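Local structure of adenosine kinase, putative (Trypanosoma brucei, 3OTX) at residues A[9-14]-A[149-154]; A[85-90]-A[157-162]; A[164-169]-A[181-186]; A[171-174]-A[179-182]. The protein probably catalyses the magnesium- and ATP-dependent phosphorylation of adenosine to AMP, a step of purine salvage. The protein carries 1 engineered substitution. All blocks are in the same frame, centred on the assembly; numbering follows the deposited sequence.

The four contacts lie along the main, largely parallel sheet of this ribokinase-fold kinase, and contact 1 lies on the same side of the chain's centre as each of the others. Adjacent strands 86-89, 10-13 and 165-169 of the sheet supply one partner each to contacts 2, 1 and 3. The other partners are helices 154-162, 148-151 and 177-189. Contact centres are about 5 Å apart for contacts 1 and 2, about 9 Å for contacts 3 and 4, and about 15 Å for contacts 2 and 4. Along the chain, contacts 1 and 2 interleave, then contacts 3 and 4 follow and share Leu-181 and Gln-182. Contacts 1 to 3 pack helices onto the sheet, and contact 4 reaches the bound inhibitor through Phe-171.

Contact 1. Residues A[9-14]-A[149-154]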
# COMPACT_ATOMS: atom_id res chain seq x y z
N ARG A 9 6.99 13.81 9.70
CA ARG A 9 7.05 13.65 8.23
C ARG A 9 7.15 12.18 7.82
O ARG A 9 7.88 11.37 8.41
CB ARG A 9 8.23 14.47 7.67
CG ARG A 9 8.05 15.99 7.80
CD ARG A 9 7.37 16.54 6.55
NE ARG A 9 8.15 16.31 5.33
CZ ARG A 9 7.89 16.85 4.14
NH1 ARG A 9 6.88 17.68 3.97
NH2 ARG A 9 8.66 16.56 3.11
N VAL A 10 6.37 11.86 6.78
CA VAL A 10 6.21 10.51 6.29
C VAL A 10 6.76 10.44 4.87
O VAL A 10 6.50 11.33 4.04
CB VAL A 10 4.72 10.09 6.32
CG1 VAL A 10 4.53 8.76 5.63
CG2 VAL A 10 4.21 9.98 7.78
N TYR A 11 7.55 9.40 4.62
CA TYR A 11 8.08 9.10 3.30
C TYR A 11 7.41 7.85 2.81
O TYR A 11 7.48 6.81 3.48
CB TYR A 11 9.59 8.84 3.44
CG TYR A 11 10.31 8.48 2.16
CD1 TYR A 11 11.04 9.47 1.47
CD2 TYR A 11 10.31 7.16 1.66
CE1 TYR A 11 11.70 9.18 0.28
CE2 TYR A 11 10.99 6.85 0.46
CZ TYR A 11 11.67 7.87 -0.22
OH TYR A 11 12.34 7.55 -1.38
N VAL A 12 6.78 7.93 1.63
CA VAL A 12 6.12 6.76 1.05
C VAL A 12 6.72 6.48 -0.31
O VAL A 12 6.94 7.40 -1.09
CB VAL A 12 4.61 7.06 0.83
CG1 VAL A 12 3.90 5.91 0.04
CG2 VAL A 12 3.90 7.34 2.15
N GLN A 13 6.97 5.20 -0.61
CA GLN A 13 7.48 4.82 -1.94
C GLN A 13 6.68 3.65 -2.46
O GLN A 13 6.41 2.66 -1.73
CB GLN A 13 8.99 4.50 -1.85
CG GLN A 13 9.63 4.11 -3.21
CD GLN A 13 11.13 4.30 -3.26
OE1 GLN A 13 11.86 3.58 -3.98
NE2 GLN A 13 11.62 5.28 -2.53
N CYS A 14 6.30 3.75 -3.74
CA CYS A 14 5.53 2.69 -4.37
C CYS A 14 5.57 2.95 -5.89
O CYS A 14 6.46 3.68 -6.41
CB CYS A 14 4.09 2.71 -3.81
SG CYS A 14 3.05 1.30 -4.24
N GLU A 149 19.91 6.30 -9.55
CA GLU A 149 20.28 7.72 -9.70
C GLU A 149 19.22 8.59 -9.03
O GLU A 149 19.53 9.53 -8.26
CB GLU A 149 20.44 8.12 -11.18
CG GLU A 149 21.65 7.53 -11.91
CD GLU A 149 21.72 5.99 -11.91
OE1 GLU A 149 20.69 5.29 -12.08
OE2 GLU A 149 22.85 5.48 -11.75
N HIS A 150 17.95 8.27 -9.28
CA HIS A 150 16.90 9.06 -8.65
C HIS A 150 16.92 8.90 -7.13
O HIS A 150 16.72 9.85 -6.39
CB HIS A 150 15.52 8.66 -9.20
CG HIS A 150 14.41 9.53 -8.68
ND1 HIS A 150 14.29 10.86 -9.04
CD2 HIS A 150 13.43 9.29 -7.77
CE1 HIS A 150 13.26 11.39 -8.40
NE2 HIS A 150 12.73 10.47 -7.62
N MET A 151 17.13 7.67 -6.66
CA MET A 151 17.19 7.43 -5.20
C MET A 151 18.29 8.24 -4.48
O MET A 151 18.15 8.53 -3.30
CB MET A 151 17.39 5.94 -4.91
CG MET A 151 16.21 5.05 -5.32
SD MET A 151 14.62 5.53 -4.56
CE MET A 151 14.98 5.34 -2.83
N ARG A 152 19.34 8.61 -5.20
CA ARG A 152 20.48 9.35 -4.62
C ARG A 152 20.38 10.82 -4.95
O ARG A 152 21.28 11.59 -4.58
CB ARG A 152 21.82 8.81 -5.16
CG ARG A 152 22.12 7.39 -4.73
CD ARG A 152 23.53 6.98 -5.10
NE ARG A 152 23.74 6.99 -6.54
CZ ARG A 152 23.73 5.90 -7.30
NH1 ARG A 152 23.55 4.70 -6.77
NH2 ARG A 152 23.93 6.02 -8.60
N SER A 153 19.31 11.23 -5.65
CA SER A 153 19.13 12.61 -6.08
C SER A 153 18.83 13.51 -4.88
O SER A 153 18.29 13.04 -3.88
CB SER A 153 18.01 12.72 -7.12
OG SER A 153 16.74 12.49 -6.55
N PRO A 154 19.18 14.81 -4.97
CA PRO A 154 18.99 15.73 -3.84
C PRO A 154 17.57 15.76 -3.27
O PRO A 154 17.41 15.73 -2.05
CB PRO A 154 19.39 17.10 -4.42
CG PRO A 154 20.36 16.77 -5.51
CD PRO A 154 19.95 15.42 -6.07
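Immediately before Met-151, the residue that reaches Tyr-11 and Gln-13, the carbonyl oxygen His-150 O is gripped by two donors of Ser-153: Ser-153 OG binds His-150 O at 2.6 Å and Ser-153 N binds the same oxygen at 3.0 Å. The hydroxyl arrives in the carbonyl plane, on a lone pair, with a C=O...donor angle of 138°. Ser-153 is the N-cap residue of helix 154-162, and the doubly held oxygen lies in the turn that links that helix to the short helix 148-151. Both helices lie over strand 10-13 of the central sheet in the PfkB, or ribokinase, fold.

Across the gap the contact is narrow, about 92 Å² in all, and depends on the end of one methionine. Gln-13 runs out from the strand with CG anti to the backbone N (chi1 -179°) and stays extended, while Met-151 comes from the opposite direction, bent at chi2 and chi3. These bends bring the thioether to the outer end of the amide: Met-151 SD is 3.4 Å from Gln-13 OE1, and Met-151 CE is 3.4 Å from Gln-13 NE2. These are van der Waals contacts, and no hydrogen bond joins the segments.

Strand 10-13 leads directly into Cys-14, which touches the inhibitor, but the Gln-13 side chain itself is about 10 Å from it. Met-160 and Val-156 of helix 154-162 also touch the Tyr-11 side chain. The same methyl group that meets the amide also reaches the tyrosine hydroxyl, with Met-151 CE 3.7 Å from Tyr-11 OH.

Contact 2. Residues A[85-90]-A[157-162]; sequences FVTYVG and VRAMDE
Helix 154-162 covers the main sheet of the ribokinase-type alpha/beta fold, and here its last turns meet strand 86-89 through Thr-87, Ala-159 and Glu-162. The backbones come closest at Thr-87 and Ala-159, whose CA atoms are 6.6 Å apart, a close approach consistent with the small alanine side chain. Thr-87 CG2 touches Ala-159 CB at 3.6 Å. That methyl branch stands anti to the backbone N, which leaves the hydroxyl beside the N (chi1 -64°) and turned toward the end of the helix.

The polar half of the contact is indirect. Thr-87 OG1 and Glu-162 OE2 are 4.1 Å apart, too far for a bond, and one water fills the role of go-between: its oxygen is 2.8 Å from Thr-87 OG1 and 2.5 Å from Glu-162 OE2, with the water donating to the carboxylate. Glu-162 reaches this point from a chi1 of 71°, which places CG between the backbone N and carbonyl carbon, and the chain then runs out extended. The two side chains cross at about a right angle.

The main partner of the carboxylate is Arg-9, whose NH2 forms a salt bridge with Glu-162 OE2. On the same helix, Asp-161 OD1 forms a salt bridge with Lys-186 NZ of helix 177-189.

With a guanidinium and a donating water on one oxygen, Glu-162 is probably held as a carboxylate. The geometry thus implies a methyl-to-methyl touch at the point of closest backbone approach, bordered by a water bridge to a carboxylate that is also salt-bridged, at a place away from the adenosine and ADP sites.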
# COMPACT_ATOMS: atom_id res chain seq x y z
N PHE A 85 3.81 17.19 5.14
CA PHE A 85 3.55 15.92 5.81
C PHE A 85 4.10 14.72 5.04
O PHE A 85 5.11 14.15 5.45
CB PHE A 85 2.05 15.81 6.14
CG PHE A 85 1.64 14.53 6.81
CD1 PHE A 85 2.47 13.87 7.71
CD2 PHE A 85 0.40 13.97 6.52
CE1 PHE A 85 2.06 12.65 8.29
CE2 PHE A 85 -0.02 12.75 7.11
CZ PHE A 85 0.80 12.10 8.00
N VAL A 86 3.49 14.36 3.92
CA VAL A 86 3.91 13.20 3.16
C VAL A 86 4.70 13.56 1.91
O VAL A 86 4.34 14.49 1.18
CB VAL A 86 2.67 12.35 2.71
CG1 VAL A 86 3.10 11.15 1.82
CG2 VAL A 86 1.81 11.91 3.89
N THR A 87 5.81 12.86 1.70
CA THR A 87 6.52 12.91 0.43
C THR A 87 6.40 11.53 -0.19
O THR A 87 6.55 10.54 0.49
CB THR A 87 8.01 13.21 0.64
OG1 THR A 87 8.13 14.51 1.20
CG2 THR A 87 8.75 13.18 -0.68
N TYR A 88 6.07 11.49 -1.48
CA TYR A 88 5.89 10.23 -2.21
C TYR A 88 6.98 10.14 -3.27
O TYR A 88 7.26 11.14 -3.97
CB TYR A 88 4.51 10.22 -2.91
CG TYR A 88 4.28 9.02 -3.76
CD1 TYR A 88 3.65 7.90 -3.23
CD2 TYR A 88 4.62 9.02 -5.11
CE1 TYR A 88 3.42 6.73 -4.04
CE2 TYR A 88 4.40 7.90 -5.92
CZ TYR A 88 3.79 6.77 -5.38
OH TYR A 88 3.56 5.66 -6.18
N VAL A 89 7.57 8.97 -3.38
CA VAL A 89 8.58 8.68 -4.41
C VAL A 89 8.12 7.51 -5.29
O VAL A 89 7.71 6.46 -4.78
CB VAL A 89 9.97 8.40 -3.76
CG1 VAL A 89 11.01 7.89 -4.77
CG2 VAL A 89 10.50 9.69 -3.17
N GLY A 90 8.22 7.71 -6.60
CA GLY A 90 8.03 6.66 -7.59
C GLY A 90 8.42 7.23 -8.94
O GLY A 90 8.94 8.34 -9.02
N VAL A 157 16.97 12.44 -1.31
CA VAL A 157 17.77 12.34 -0.06
C VAL A 157 17.28 13.37 0.96
O VAL A 157 17.20 13.08 2.16
CB VAL A 157 19.27 12.47 -0.36
CG1 VAL A 157 20.07 12.53 0.95
CG2 VAL A 157 19.74 11.29 -1.22
N ARG A 158 16.93 14.56 0.48
CA ARG A 158 16.35 15.60 1.34
C ARG A 158 15.07 15.10 1.97
O ARG A 158 14.88 15.23 3.18
CB ARG A 158 16.08 16.86 0.51
CG ARG A 158 15.26 17.94 1.22
CD ARG A 158 14.82 19.01 0.22
NE ARG A 158 14.02 20.07 0.82
CZ ARG A 158 13.57 21.14 0.17
NH1 ARG A 158 13.84 21.30 -1.12
NH2 ARG A 158 12.85 22.05 0.81
N ALA A 159 14.21 14.48 1.17
CA ALA A 159 12.96 13.94 1.72
C ALA A 159 13.19 12.84 2.75
O ALA A 159 12.52 12.81 3.80
CB ALA A 159 12.06 13.43 0.59
N MET A 160 14.15 11.96 2.48
CA MET A 160 14.46 10.93 3.45
C MET A 160 15.05 11.55 4.73
O MET A 160 14.67 11.16 5.83
CB MET A 160 15.44 9.92 2.87
CG MET A 160 14.83 9.00 1.81
SD MET A 160 15.91 7.54 1.61
CE MET A 160 14.92 6.61 0.42
N ASP A 161 15.95 12.52 4.57
CA ASP A 161 16.57 13.14 5.76
C ASP A 161 15.57 13.83 6.67
O ASP A 161 15.77 13.87 7.86
CB ASP A 161 17.69 14.12 5.40
CG ASP A 161 18.94 13.41 4.89
OD1 ASP A 161 19.13 12.21 5.22
OD2 ASP A 161 19.72 14.04 4.16
N GLU A 162 14.49 14.36 6.08
CA GLU A 162 13.51 15.10 6.89
C GLU A 162 12.36 14.23 7.45
O GLU A 162 11.60 14.66 8.32
CB GLU A 162 12.97 16.31 6.11
CG GLU A 162 12.07 15.92 4.97
CD GLU A 162 11.83 17.03 3.96
OE1 GLU A 162 12.34 18.16 4.12
OE2 GLU A 162 11.11 16.74 2.98
O HOH W 1 10.12 16.45 0.69

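Contact 3. Residues A[164-169]-A[181-186]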
# COMPACT_ATOMS: atom_id res chain seq x y z
N ARG A 164 10.53 10.80 9.28
CA ARG A 164 10.78 9.93 10.45
C ARG A 164 10.01 8.62 10.38
O ARG A 164 10.29 7.70 11.14
CB ARG A 164 10.50 10.65 11.78
CG ARG A 164 11.40 11.83 12.02
CD ARG A 164 12.86 11.37 12.19
NE ARG A 164 13.75 12.49 12.47
CZ ARG A 164 14.40 13.19 11.54
NH1 ARG A 164 14.28 12.89 10.24
NH2 ARG A 164 15.19 14.20 11.94
N ILE A 165 9.05 8.55 9.46
CA ILE A 165 8.30 7.32 9.22
C ILE A 165 8.43 6.99 7.72
O ILE A 165 8.20 7.87 6.89
CB ILE A 165 6.80 7.49 9.59
CG1 ILE A 165 6.61 7.73 11.08
CG2 ILE A 165 6.00 6.25 9.14
CD1 ILE A 165 5.27 8.39 11.45
N PHE A 166 8.85 5.77 7.41
CA PHE A 166 9.11 5.32 6.05
C PHE A 166 8.18 4.16 5.79
O PHE A 166 8.19 3.18 6.54
CB PHE A 166 10.58 4.90 5.93
CG PHE A 166 11.55 6.03 6.17
CD1 PHE A 166 11.87 6.43 7.48
CD2 PHE A 166 12.12 6.72 5.09
CE1 PHE A 166 12.75 7.47 7.70
CE2 PHE A 166 13.00 7.79 5.32
CZ PHE A 166 13.31 8.15 6.62
N TYR A 167 7.36 4.30 4.74
CA TYR A 167 6.43 3.26 4.39
C TYR A 167 6.65 2.86 2.94
O TYR A 167 6.56 3.71 2.02
CB TYR A 167 4.98 3.74 4.57
CG TYR A 167 3.99 2.79 3.95
CD1 TYR A 167 3.73 1.55 4.53
CD2 TYR A 167 3.35 3.12 2.77
CE1 TYR A 167 2.83 0.66 3.95
CE2 TYR A 167 2.45 2.24 2.19
CZ TYR A 167 2.21 1.03 2.78
OH TYR A 167 1.32 0.17 2.19
N PHE A 168 6.91 1.57 2.75
CA PHE A 168 6.99 1.00 1.41
C PHE A 168 5.94 -0.05 1.25
O PHE A 168 5.71 -0.83 2.16
CB PHE A 168 8.35 0.33 1.20
CG PHE A 168 9.44 1.27 0.82
CD1 PHE A 168 9.80 2.35 1.65
CD2 PHE A 168 10.15 1.06 -0.35
CE1 PHE A 168 10.83 3.24 1.28
CE2 PHE A 168 11.20 1.91 -0.71
CZ PHE A 168 11.53 3.01 0.11
N SER A 169 5.28 -0.07 0.09
CA SER A 169 4.41 -1.20 -0.22
C SER A 169 5.27 -2.42 -0.51
O SER A 169 6.39 -2.31 -1.01
CB SER A 169 3.55 -0.88 -1.43
OG SER A 169 4.34 -0.89 -2.60
N LEU A 181 16.15 -1.02 0.52
CA LEU A 181 17.22 -1.09 1.55
C LEU A 181 17.81 0.29 1.86
O LEU A 181 18.16 0.57 3.02
CB LEU A 181 18.30 -2.10 1.14
CG LEU A 181 17.80 -3.53 1.13
CD1 LEU A 181 18.85 -4.42 0.47
CD2 LEU A 181 17.49 -4.10 2.57
N GLN A 182 17.85 1.17 0.86
CA GLN A 182 18.32 2.54 1.11
C GLN A 182 17.45 3.21 2.17
O GLN A 182 17.95 3.81 3.11
CB GLN A 182 18.35 3.38 -0.16
CG GLN A 182 18.74 4.84 0.09
CD GLN A 182 18.72 5.67 -1.17
OE1 GLN A 182 19.06 5.18 -2.25
NE2 GLN A 182 18.31 6.93 -1.06
N ALA A 183 16.13 3.10 2.02
CA ALA A 183 15.24 3.65 3.04
C ALA A 183 15.33 2.92 4.38
O ALA A 183 15.21 3.54 5.44
CB ALA A 183 13.79 3.65 2.55
N CYS A 184 15.52 1.59 4.35
CA CYS A 184 15.71 0.86 5.60
C CYS A 184 16.89 1.39 6.41
O CYS A 184 16.77 1.56 7.63
CB CYS A 184 15.98 -0.61 5.29
SG CYS A 184 14.56 -1.52 4.71
N ARG A 185 18.01 1.62 5.74
CA ARG A 185 19.18 2.17 6.39
C ARG A 185 18.94 3.63 6.82
O ARG A 185 19.39 4.03 7.90
CB ARG A 185 20.39 2.05 5.47
CG ARG A 185 20.83 0.58 5.29
CD ARG A 185 22.15 0.46 4.49
NE ARG A 185 22.14 1.22 3.24
CZ ARG A 185 21.75 0.74 2.05
NH1 ARG A 185 21.35 -0.53 1.92
NH2 ARG A 185 21.75 1.54 0.99
N LYS A 186 18.24 4.42 6.00
CA LYS A 186 17.96 5.80 6.40
C LYS A 186 17.09 5.87 7.65
O LYS A 186 17.32 6.71 8.53
CB LYS A 186 17.28 6.53 5.24
CG LYS A 186 16.96 7.97 5.54
CD LYS A 186 18.24 8.83 5.72
CE LYS A 186 19.09 8.92 4.44
NZ LYS A 186 20.28 9.84 4.58
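Two phenylalanines of strand 165-169, Phe-166 and Phe-168, point at helix 177-189, where both reach Ala-183 and Phe-166 also meets Lys-186. Strand and helix are the first two elements of a beta-alpha-beta unit that continues into strand 193-197. The axes of strand 165-169 and helix segment 181-186 approach to 9.2 Å and run nearly antiparallel, at 159°, as expected of a helix returning across the sheet.

The two rings use the helix differently. Phe-168 meets Ala-183 CB obliquely, with its CE1 atom only 3.2 Å from that methyl, so the packing here is tight. Phe-166 sits farther off, its CD2 atom 4.3 Å from Ala-183 CB, but the backbone oxygen Ala-183 O lies over one face of its ring. Ala-183 has more of its surface buried by the other segment than any other residue of the contact, its lone methyl sitting where both rings arrive. Phe-194 of strand 193-197 meets the Phe-168 ring with the planes about 35° apart.

Lys-186 contributes its aliphatic part. CG stands anti to the backbone N (chi1 -179°), which carries it to the Phe-166 ring, and bends at chi2 and chi3 then take the chain away from the strand. The ammonium group ends in salt bridges to Asp-161 and Glu-189. What remains against the ring is a single methylene: Lys-186 CG lies 3.8 Å from Phe-166 CZ.

Contact 4. Residues A[171-174]-A[179-182]; sequences FTLT and HVLQ. With AP5 (bis(adenosine)-5'-pentaphosphate), chain C.
Thr-172 and Val-180 form the close part of this contact, which joins the 3-10 segment at 171-174 to the early turns of helix 177-189 within the connection that follows strand 165-169 in the ribokinase fold. Thr-172 OG1 and Val-180 CG2 are 3.5 Å apart. The hydroxyl occupies the place between the backbone N and carbonyl carbon (chi1 62°); it is hydrogen-bonded to Ser-169 O just upstream, and the same oxygen lies against the valine methyl.

Leu-173 packs more loosely. Its side chain crosses that of Val-180 at about a right angle, and Leu-173 CD2 stays 4.2 Å from Val-180 CG2, the same methyl that Thr-172 uses. Leu-173 also packs on Leu-211 and Val-214 of helix 208-214 and on Ile-203. The outer limits of both segments are partly exposed, at Thr-174 and Gln-182, and neither residue joins the contact. Within the turn, Thr-174 N makes a weak hydrogen bond of 3.3 Å to Phe-171 O.

On its other side the turn carries Phe-171, a residue of the adenosine site, against one adenine of bis(adenosine)-5'-pentaphosphate. The two flat systems are nearly parallel, and adenine atom C6B lies 3.3 Å above the phenyl plane, offset toward the rim. CG stands anti to the carbonyl carbon (chi1 -67°), which directs the ring to the base. The closest approach to the ligand is made by the first side-chain carbon, with Phe-171 CB 3.3 Å from adenine N1B.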
# COMPACT_ATOMS: atom_id res chain seq x y z
N PHE A 171 4.67 -4.19 -2.87
CA PHE A 171 4.83 -4.10 -4.33
C PHE A 171 6.14 -3.49 -4.82
O PHE A 171 6.57 -3.81 -5.94
CB PHE A 171 3.68 -3.29 -4.90
CG PHE A 171 2.32 -3.95 -4.79
CD1 PHE A 171 1.25 -3.24 -4.20
CD2 PHE A 171 2.10 -5.21 -5.31
CE1 PHE A 171 -0.06 -3.83 -4.18
CE2 PHE A 171 0.79 -5.83 -5.29
CZ PHE A 171 -0.27 -5.12 -4.73
N THR A 172 6.79 -2.69 -3.98
CA THR A 172 8.12 -2.17 -4.34
C THR A 172 9.18 -3.27 -4.48
O THR A 172 10.18 -3.05 -5.14
CB THR A 172 8.65 -1.12 -3.34
OG1 THR A 172 8.80 -1.72 -2.05
CG2 THR A 172 7.68 0.05 -3.24
N LEU A 173 8.94 -4.45 -3.93
CA LEU A 173 9.97 -5.50 -3.94
C LEU A 173 10.16 -6.10 -5.33
O LEU A 173 11.14 -6.80 -5.58
CB LEU A 173 9.58 -6.59 -2.93
CG LEU A 173 9.59 -6.04 -1.50
CD1 LEU A 173 8.94 -7.02 -0.52
CD2 LEU A 173 11.02 -5.71 -1.02
N THR A 174 9.21 -5.82 -6.23
CA THR A 174 9.36 -6.33 -7.61
C THR A 174 10.20 -5.44 -8.52
O THR A 174 10.51 -5.84 -9.66
CB THR A 174 8.01 -6.61 -8.30
OG1 THR A 174 7.49 -5.38 -8.86
CG2 THR A 174 7.01 -7.22 -7.36
N HIS A 179 16.52 -0.23 -3.61
CA HIS A 179 15.88 1.06 -3.32
C HIS A 179 15.24 1.02 -1.94
O HIS A 179 15.30 1.98 -1.17
CB HIS A 179 14.78 1.37 -4.33
CG HIS A 179 15.26 1.48 -5.75
ND1 HIS A 179 16.59 1.54 -6.09
CD2 HIS A 179 14.56 1.56 -6.91
CE1 HIS A 179 16.70 1.64 -7.40
NE2 HIS A 179 15.48 1.64 -7.93
N VAL A 180 14.62 -0.11 -1.62
CA VAL A 180 13.99 -0.32 -0.34
C VAL A 180 15.04 -0.31 0.75
O VAL A 180 14.84 0.35 1.78
CB VAL A 180 13.22 -1.66 -0.30
CG1 VAL A 180 12.35 -1.71 0.95
CG2 VAL A 180 12.31 -1.79 -1.54
N LEU A 181 16.15 -1.02 0.52
CA LEU A 181 17.22 -1.09 1.55
C LEU A 181 17.81 0.29 1.86
O LEU A 181 18.16 0.57 3.02
CB LEU A 181 18.30 -2.10 1.14
CG LEU A 181 17.80 -3.53 1.13
CD1 LEU A 181 18.85 -4.42 0.47
CD2 LEU A 181 17.49 -4.10 2.57
N GLN A 182 17.85 1.17 0.86
CA GLN A 182 18.32 2.54 1.11
C GLN A 182 17.45 3.21 2.17
O GLN A 182 17.95 3.81 3.11
CB GLN A 182 18.35 3.38 -0.16
CG GLN A 182 18.74 4.84 0.09
CD GLN A 182 18.72 5.67 -1.17
OE1 GLN A 182 19.06 5.18 -2.25
NE2 GLN A 182 18.31 6.93 -1.06
PA AP5 C . -9.55 -5.72 4.75
O1A AP5 C . -10.64 -6.40 3.93
O2A AP5 C . -8.88 -6.63 5.76
O3A AP5 C . -8.37 -5.10 3.85
PB AP5 C . -7.73 -5.72 2.51
O1B AP5 C . -8.01 -7.19 2.37
O2B AP5 C . -6.31 -5.28 2.47
O3B AP5 C . -8.59 -4.92 1.44
PG AP5 C . -8.92 -5.15 -0.10
O1G AP5 C . -10.21 -4.44 -0.37
O2G AP5 C . -9.08 -6.60 -0.50
O3G AP5 C . -7.74 -4.37 -0.74
PD AP5 C . -7.36 -4.13 -2.29
O1D AP5 C . -8.32 -4.79 -3.27
O2D AP5 C . -5.89 -4.46 -2.39
O3D AP5 C . -7.62 -2.55 -2.42
PE AP5 C . -6.57 -1.38 -2.07
O1E AP5 C . -5.80 -1.75 -0.83
O2E AP5 C . -7.29 -0.04 -2.09
O5F AP5 C . -10.19 -4.41 5.41
C5F AP5 C . -9.38 -3.46 6.10
C4F AP5 C . -10.24 -2.69 7.06
O4F AP5 C . -11.35 -2.10 6.36
C3F AP5 C . -10.92 -3.53 8.14
O3F AP5 C . -10.06 -3.67 9.24
C2F AP5 C . -12.19 -2.78 8.42
O2F AP5 C . -11.93 -1.71 9.29
C1F AP5 C . -12.54 -2.19 7.05
N9A AP5 C . -13.46 -3.04 6.25
C8A AP5 C . -13.13 -3.78 5.11
N7A AP5 C . -14.27 -4.39 4.68
C5A AP5 C . -15.29 -4.05 5.50
C6A AP5 C . -16.64 -4.34 5.51
N6A AP5 C . -17.22 -5.02 4.53
N1A AP5 C . -17.42 -3.80 6.51
C2A AP5 C . -16.90 -2.96 7.48
N3A AP5 C . -15.55 -2.67 7.44
C4A AP5 C . -14.77 -3.18 6.47
O5J AP5 C . -5.51 -1.44 -3.31
C5J AP5 C . -5.97 -1.19 -4.63
C4J AP5 C . -4.79 -0.53 -5.32
O4J AP5 C . -3.74 -1.49 -5.57
C3J AP5 C . -5.11 -0.01 -6.73
O3J AP5 C . -5.22 1.41 -6.65
C2J AP5 C . -3.94 -0.49 -7.60
O2J AP5 C . -3.40 0.54 -8.43
C1J AP5 C . -2.93 -0.93 -6.57
N9B AP5 C . -1.96 -1.90 -7.07
C8B AP5 C . -2.27 -3.12 -7.61
N7B AP5 C . -1.10 -3.69 -7.99
C5B AP5 C . -0.06 -2.85 -7.69
C6B AP5 C . 1.32 -2.94 -7.85
N6B AP5 C . 1.94 -3.96 -8.47
N1B AP5 C . 2.05 -1.85 -7.44
C2B AP5 C . 1.51 -0.75 -6.81
N3B AP5 C . 0.14 -0.64 -6.69
C4B AP5 C . -0.61 -1.71 -7.10